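Local atomic coordinates of galactose mutarotase related enzyme (Lactobacillus acidophilus, PDB entry 3DCD), a protein that probably binds carbohydrate and may act as a sugar isomerase of the galactose mutarotase (aldose 1-epimerase) kind. Residues A[46-51]-A[109-114]; A[125-130]-A[282-287]. All coordinates share one frame; numbering follows the deposited sequence.

Interaction 1: A[46-51]-A[109-114]; sequences APVLFP and FEFRVN
The ring of F50 lies between F111 on one face and P51 on the other. F111 CD2 sits 3.6 Å from F50 CD1, offset toward the rim of that face, while P51 CB stands over the ring centre on the opposite side. The two phenylalanine planes are only 16° from parallel, with centroids 4.1 Å apart, a face-to-face stack in which the two side chains run in opposite senses alongside one another. F50 turns its edge to the F109 face in a T-shaped pair, planes at 70°, with F50 CE1 3.8 Å from F109 CE2. F111 in turn receives V48 at its edge, where V48 CG1 lies in the ring plane 3.7 Å from F111 CE2, and the same methyl reaches V113 CG2 at 4.1 Å. CG anti to the backbone N (chi1 173°) puts the start of the F50 ring over F111; F50 CB lies 3.6 Å from F111 CE2. This aromatic cluster lies in the core of the beta-sandwich typical of the galactose mutarotase family, between the short strand 48-49 with its following loop and strand 109-118. No hydrogen bond joins the two segments. An alanine in place of F50 would probably open a gap between P51 and F111 and deprive the F109 face of the edge packed against it. F126 and V128 of strand 121-130 and V140 of strand 136-147 pack on F111, and V128 also on F50. On the other side of strand 109-118, R112 NH1 makes a salt bridge of 2.9 Å to E110 OE1.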
loop_
_atom_site.group_PDB
_atom_site.type_symbol
_atom_site.label_atom_id
_atom_site.label_comp_id
_atom_site.label_asym_id
_atom_site.label_seq_id
_atom_site.Cartn_x
_atom_site.Cartn_y
_atom_site.Cartn_z
ATOM N N ALA A 46 -5.809 4.063 4.140
ATOM C CA ALA A 46 -4.932 2.943 3.789
ATOM C C ALA A 46 -5.510 2.206 2.557
ATOM O O ALA A 46 -5.909 1.025 2.659
ATOM C CB ALA A 46 -4.797 1.989 5.031
ATOM N N PRO A 47 -5.586 2.904 1.393
ATOM C CA PRO A 47 -6.278 2.318 0.258
ATOM C C PRO A 47 -5.618 1.062 -0.268
ATOM O O PRO A 47 -4.417 0.825 -0.059
ATOM C CB PRO A 47 -6.235 3.416 -0.829
ATOM C CG PRO A 47 -5.089 4.281 -0.459
ATOM C CD PRO A 47 -5.074 4.254 1.075
ATOM N N VAL A 48 -6.439 0.263 -0.920
ATOM C CA VAL A 48 -5.985 -0.904 -1.664
ATOM C C VAL A 48 -5.870 -0.440 -3.114
ATOM O O VAL A 48 -6.777 0.242 -3.632
ATOM C CB VAL A 48 -6.983 -2.068 -1.475
ATOM C CG1 VAL A 48 -6.663 -3.252 -2.441
ATOM C CG2 VAL A 48 -6.983 -2.533 0.003
ATOM N N LEU A 49 -4.743 -0.771 -3.752
ATOM C CA LEU A 49 -4.462 -0.326 -5.127
ATOM C C LEU A 49 -4.612 -1.520 -6.086
ATOM O O LEU A 49 -3.884 -2.499 -5.976
ATOM C CB LEU A 49 -3.051 0.281 -5.221
ATOM C CG LEU A 49 -2.529 1.073 -4.002
ATOM C CD1 LEU A 49 -1.065 1.461 -4.156
ATOM C CD2 LEU A 49 -3.425 2.323 -3.725
ATOM N N PHE A 50 -5.579 -1.423 -6.992
ATOM C CA PHE A 50 -5.949 -2.498 -7.919
ATOM C C PHE A 50 -6.998 -1.961 -8.894
ATOM O O PHE A 50 -7.933 -1.264 -8.469
ATOM C CB PHE A 50 -6.522 -3.699 -7.152
ATOM C CG PHE A 50 -7.085 -4.787 -8.034
ATOM C CD1 PHE A 50 -8.419 -4.765 -8.424
ATOM C CD2 PHE A 50 -6.284 -5.848 -8.462
ATOM C CE1 PHE A 50 -8.958 -5.776 -9.235
ATOM C CE2 PHE A 50 -6.819 -6.859 -9.267
ATOM C CZ PHE A 50 -8.149 -6.820 -9.656
ATOM N N PRO A 51 -6.901 -2.330 -10.192
ATOM C CA PRO A 51 -5.965 -3.223 -10.885
ATOM C C PRO A 51 -4.744 -2.562 -11.497
ATOM O O PRO A 51 -4.100 -3.167 -12.375
ATOM C CB PRO A 51 -6.836 -3.818 -11.985
ATOM C CG PRO A 51 -7.679 -2.645 -12.401
ATOM C CD PRO A 51 -7.963 -1.881 -11.109
ATOM N N PHE A 109 -12.727 -11.226 -12.900
ATOM C CA PHE A 109 -11.793 -11.610 -11.840
ATOM C C PHE A 109 -12.517 -11.857 -10.529
ATOM O O PHE A 109 -13.674 -11.459 -10.357
ATOM C CB PHE A 109 -10.743 -10.500 -11.633
ATOM C CG PHE A 109 -11.349 -9.163 -11.243
ATOM C CD1 PHE A 109 -11.655 -8.213 -12.216
ATOM C CD2 PHE A 109 -11.647 -8.874 -9.913
ATOM C CE1 PHE A 109 -12.243 -6.994 -11.866
ATOM C CE2 PHE A 109 -12.236 -7.660 -9.553
ATOM C CZ PHE A 109 -12.529 -6.719 -10.534
ATOM N N GLU A 110 -11.805 -12.499 -9.602
ATOM C CA GLU A 110 -12.151 -12.491 -8.187
ATOM C C GLU A 110 -10.947 -11.895 -7.463
ATOM O O GLU A 110 -9.849 -12.431 -7.557
ATOM C CB GLU A 110 -12.434 -13.910 -7.675
ATOM C CG GLU A 110 -13.680 -14.569 -8.274
ATOM C CD GLU A 110 -13.934 -15.983 -7.737
ATOM O OE1 GLU A 110 -13.060 -16.547 -7.033
ATOM O OE2 GLU A 110 -15.010 -16.523 -8.024
ATOM N N PHE A 111 -11.153 -10.781 -6.757
ATOM C CA PHE A 111 -10.085 -10.120 -5.993
ATOM C C PHE A 111 -10.407 -10.194 -4.508
ATOM O O PHE A 111 -11.418 -9.646 -4.069
ATOM C CB PHE A 111 -9.954 -8.651 -6.416
ATOM C CG PHE A 111 -8.881 -7.875 -5.655
ATOM C CD1 PHE A 111 -7.665 -8.468 -5.330
ATOM C CD2 PHE A 111 -9.085 -6.530 -5.315
ATOM C CE1 PHE A 111 -6.647 -7.740 -4.628
ATOM C CE2 PHE A 111 -8.097 -5.791 -4.641
ATOM C CZ PHE A 111 -6.872 -6.392 -4.301
ATOM N N ARG A 112 -9.542 -10.863 -3.750
ATOM C CA ARG A 112 -9.752 -11.041 -2.322
ATOM C C ARG A 112 -8.669 -10.319 -1.528
ATOM O O ARG A 112 -7.482 -10.439 -1.838
ATOM C CB ARG A 112 -9.765 -12.531 -1.962
ATOM C CG ARG A 112 -11.065 -13.246 -2.320
ATOM C CD ARG A 112 -10.940 -14.754 -2.061
ATOM N NE ARG A 112 -12.188 -15.444 -2.357
ATOM C CZ ARG A 112 -12.529 -15.868 -3.573
ATOM N NH1 ARG A 112 -11.711 -15.690 -4.606
ATOM N NH2 ARG A 112 -13.685 -16.473 -3.752
ATOM N N VAL A 113 -9.094 -9.560 -0.519
ATOM C CA VAL A 113 -8.193 -8.937 0.436
ATOM C C VAL A 113 -8.489 -9.553 1.797
ATOM O O VAL A 113 -9.590 -9.408 2.353
ATOM C CB VAL A 113 -8.341 -7.374 0.484
ATOM C CG1 VAL A 113 -7.342 -6.777 1.468
ATOM C CG2 VAL A 113 -8.103 -6.777 -0.906
ATOM N N ASN A 114 -7.505 -10.283 2.302
ATOM C CA ASN A 114 -7.629 -10.950 3.578
ATOM C C ASN A 114 -6.752 -10.248 4.587
ATOM O O ASN A 114 -5.595 -9.952 4.306
ATOM C CB ASN A 114 -7.199 -12.409 3.484
ATOM C CG ASN A 114 -7.053 -13.061 4.864
ATOM O OD1 ASN A 114 -8.037 -13.411 5.513
ATOM N ND2 ASN A 114 -5.829 -13.216 5.306
#

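Interaction 2: A[125-130]-A[282-287]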
loop_
_atom_site.group_PDB
_atom_site.type_symbol
_atom_site.label_atom_id
_atom_site.label_comp_id
_atom_site.label_asym_id
_atom_site.label_seq_id
_atom_site.Cartn_x
_atom_site.Cartn_y
_atom_site.Cartn_z
ATOM N N ASN A 125 -3.314 -9.613 2.810
ATOM C CA ASN A 125 -2.972 -10.605 1.791
ATOM C C ASN A 125 -3.862 -10.412 0.586
ATOM O O ASN A 125 -5.081 -10.289 0.728
ATOM C CB ASN A 125 -3.165 -12.034 2.320
ATOM C CG ASN A 125 -2.377 -12.311 3.599
ATOM O OD1 ASN A 125 -2.923 -12.815 4.591
ATOM N ND2 ASN A 125 -1.102 -11.997 3.576
ATOM N N PHE A 126 -3.253 -10.442 -0.593
ATOM C CA PHE A 126 -3.988 -10.303 -1.849
ATOM C C PHE A 126 -4.087 -11.644 -2.581
ATOM O O PHE A 126 -3.111 -12.390 -2.668
ATOM C CB PHE A 126 -3.276 -9.310 -2.764
ATOM C CG PHE A 126 -3.087 -7.943 -2.151
ATOM C CD1 PHE A 126 -4.179 -7.259 -1.577
ATOM C CD2 PHE A 126 -1.833 -7.350 -2.140
ATOM C CE1 PHE A 126 -3.997 -5.980 -1.002
ATOM C CE2 PHE A 126 -1.642 -6.068 -1.581
ATOM C CZ PHE A 126 -2.729 -5.387 -1.025
ATOM N N SER A 127 -5.265 -11.919 -3.123
ATOM C CA SER A 127 -5.472 -13.041 -3.993
ATOM C C SER A 127 -6.264 -12.554 -5.188
ATOM O O SER A 127 -7.336 -11.975 -5.029
ATOM C CB SER A 127 -6.234 -14.138 -3.264
ATOM O OG SER A 127 -6.748 -15.084 -4.179
ATOM N N VAL A 128 -5.725 -12.787 -6.384
ATOM C CA VAL A 128 -6.430 -12.450 -7.633
ATOM C C VAL A 128 -6.624 -13.738 -8.452
ATOM O O VAL A 128 -5.660 -14.440 -8.722
ATOM C CB VAL A 128 -5.618 -11.412 -8.454
ATOM C CG1 VAL A 128 -6.331 -11.027 -9.735
ATOM C CG2 VAL A 128 -5.356 -10.144 -7.614
ATOM N N VAL A 129 -7.863 -14.034 -8.831
ATOM C CA VAL A 129 -8.157 -15.152 -9.725
ATOM C C VAL A 129 -8.664 -14.608 -11.050
ATOM O O VAL A 129 -9.640 -13.859 -11.078
ATOM C CB VAL A 129 -9.204 -16.117 -9.108
ATOM C CG1 VAL A 129 -9.520 -17.279 -10.066
ATOM C CG2 VAL A 129 -8.692 -16.646 -7.751
ATOM N N ASN A 130 -7.991 -14.972 -12.139
ATOM C CA ASN A 130 -8.429 -14.572 -13.469
ATOM C C ASN A 130 -9.570 -15.472 -13.933
ATOM O O ASN A 130 -9.389 -16.695 -14.028
ATOM C CB ASN A 130 -7.255 -14.627 -14.441
ATOM C CG ASN A 130 -7.643 -14.213 -15.853
ATOM O OD1 ASN A 130 -8.713 -13.645 -16.072
ATOM N ND2 ASN A 130 -6.763 -14.494 -16.821
ATOM N N GLU A 282 -4.479 -18.350 -10.131
ATOM C CA GLU A 282 -4.453 -17.470 -8.960
ATOM C C GLU A 282 -3.060 -16.879 -8.740
ATOM O O GLU A 282 -2.046 -17.575 -8.834
ATOM C CB GLU A 282 -4.966 -18.200 -7.694
ATOM C CG GLU A 282 -4.976 -17.339 -6.409
ATOM C CD GLU A 282 -5.594 -18.032 -5.189
ATOM O OE1 GLU A 282 -6.017 -19.213 -5.298
ATOM O OE2 GLU A 282 -5.693 -17.389 -4.117
ATOM N N PHE A 283 -3.040 -15.567 -8.495
ATOM C CA PHE A 283 -1.882 -14.824 -8.043
ATOM C C PHE A 283 -2.071 -14.521 -6.562
ATOM O O PHE A 283 -3.154 -14.134 -6.142
ATOM C CB PHE A 283 -1.781 -13.519 -8.842
ATOM C CG PHE A 283 -0.728 -12.560 -8.342
ATOM C CD1 PHE A 283 -1.046 -11.573 -7.405
ATOM C CD2 PHE A 283 0.571 -12.620 -8.834
ATOM C CE1 PHE A 283 -0.077 -10.668 -6.951
ATOM C CE2 PHE A 283 1.547 -11.715 -8.395
ATOM C CZ PHE A 283 1.213 -10.734 -7.453
ATOM N N GLN A 284 -1.025 -14.712 -5.767
ATOM C CA GLN A 284 -1.086 -14.360 -4.358
ATOM C C GLN A 284 0.098 -13.495 -3.994
ATOM O O GLN A 284 1.231 -13.768 -4.396
ATOM C CB GLN A 284 -1.144 -15.602 -3.456
ATOM C CG GLN A 284 -2.522 -16.207 -3.352
ATOM C CD GLN A 284 -2.585 -17.368 -2.369
ATOM O OE1 GLN A 284 -1.645 -18.157 -2.262
ATOM N NE2 GLN A 284 -3.708 -17.483 -1.651
ATOM N N ALA A 285 -0.184 -12.419 -3.263
ATOM C CA ALA A 285 0.847 -11.545 -2.729
ATOM C C ALA A 285 0.336 -10.973 -1.413
ATOM O O ALA A 285 -0.807 -11.232 -1.004
ATOM C CB ALA A 285 1.138 -10.428 -3.703
ATOM N N GLY A 286 1.173 -10.197 -0.739
ATOM C CA GLY A 286 0.741 -9.548 0.483
ATOM C C GLY A 286 1.914 -9.105 1.299
ATOM O O GLY A 286 3.090 -9.318 0.916
ATOM N N PHE A 287 1.597 -8.472 2.431
ATOM C CA PHE A 287 2.622 -7.947 3.315
ATOM C C PHE A 287 2.125 -7.975 4.753
ATOM O O PHE A 287 0.943 -8.221 4.991
ATOM C CB PHE A 287 3.035 -6.538 2.880
ATOM C CG PHE A 287 1.900 -5.538 2.871
ATOM C CD1 PHE A 287 1.026 -5.464 1.771
ATOM C CD2 PHE A 287 1.712 -4.671 3.949
ATOM C CE1 PHE A 287 -0.006 -4.537 1.745
ATOM C CE2 PHE A 287 0.677 -3.725 3.929
ATOM C CZ PHE A 287 -0.181 -3.665 2.840
#
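F126 and A285 form an antiparallel hydrogen-bonded pair, F126 N donating to A285 O over a short 2.6 Å and A285 N returning a bond to F126 O. V128 and F283 repeat the exchange, both bonds 2.9 Å. The face turned to the other sheet carries these four residues, F283 among them less fully buried. Here F126 CG, anti to the carbonyl carbon (chi1 -57°), starts the ring whose CZ comes within 4.0 Å of F287 CE1, near the plane of the F287 ring, and the two side chains cross obliquely. W256 packs on F126, A285 and F287, while F283 makes an edge-to-face pair with F138; both partners belong to strands of the other sheet. The contact thus pairs two central strands of the large antiparallel sheet in the beta-sandwich of this family, F126 and V128 facing its interior. At the non-hydrogen-bonded pair N125 and G286 the CA atoms are 4.1 Å apart, and a CB on G286 would clash with N125 CA. The other face, bearing S127, V129, E282 and Q284, is looser and opens to solvent. There E282 stretches out, its CG anti to the backbone N (chi1 180°), and S127 OG donates to E282 OE2 at 2.5 Å, from 44° out of the carboxylate plane. V129 CG2 crosses the aliphatic part of E282, 4.0 Å from E282 CG, and Q284, also exposed, touches the opposite strand mainly through its CB and CG near F126 O.

From the N terminus, strand 48-49 comes first, and interaction 1 closes a loop of 57 residues when strand 109-118 packs its inward side chains over 46-51. The chain then turns directly into strand 121-130, which interaction 2 joins to strand 282-292 after a further 151 residues. The two closures are in series, neither nested nor crossed. They meet because 109-118 and 121-130 are sheet neighbours: N114 O lies 2.7 Å from N125 N and R112 N 2.8 Å from S127 O, both probable hydrogen bonds. Interaction 1 therefore ties the two sheets face to face, whereas interaction 2 adds the last strand, 282-292, beside 121-130 within one sheet.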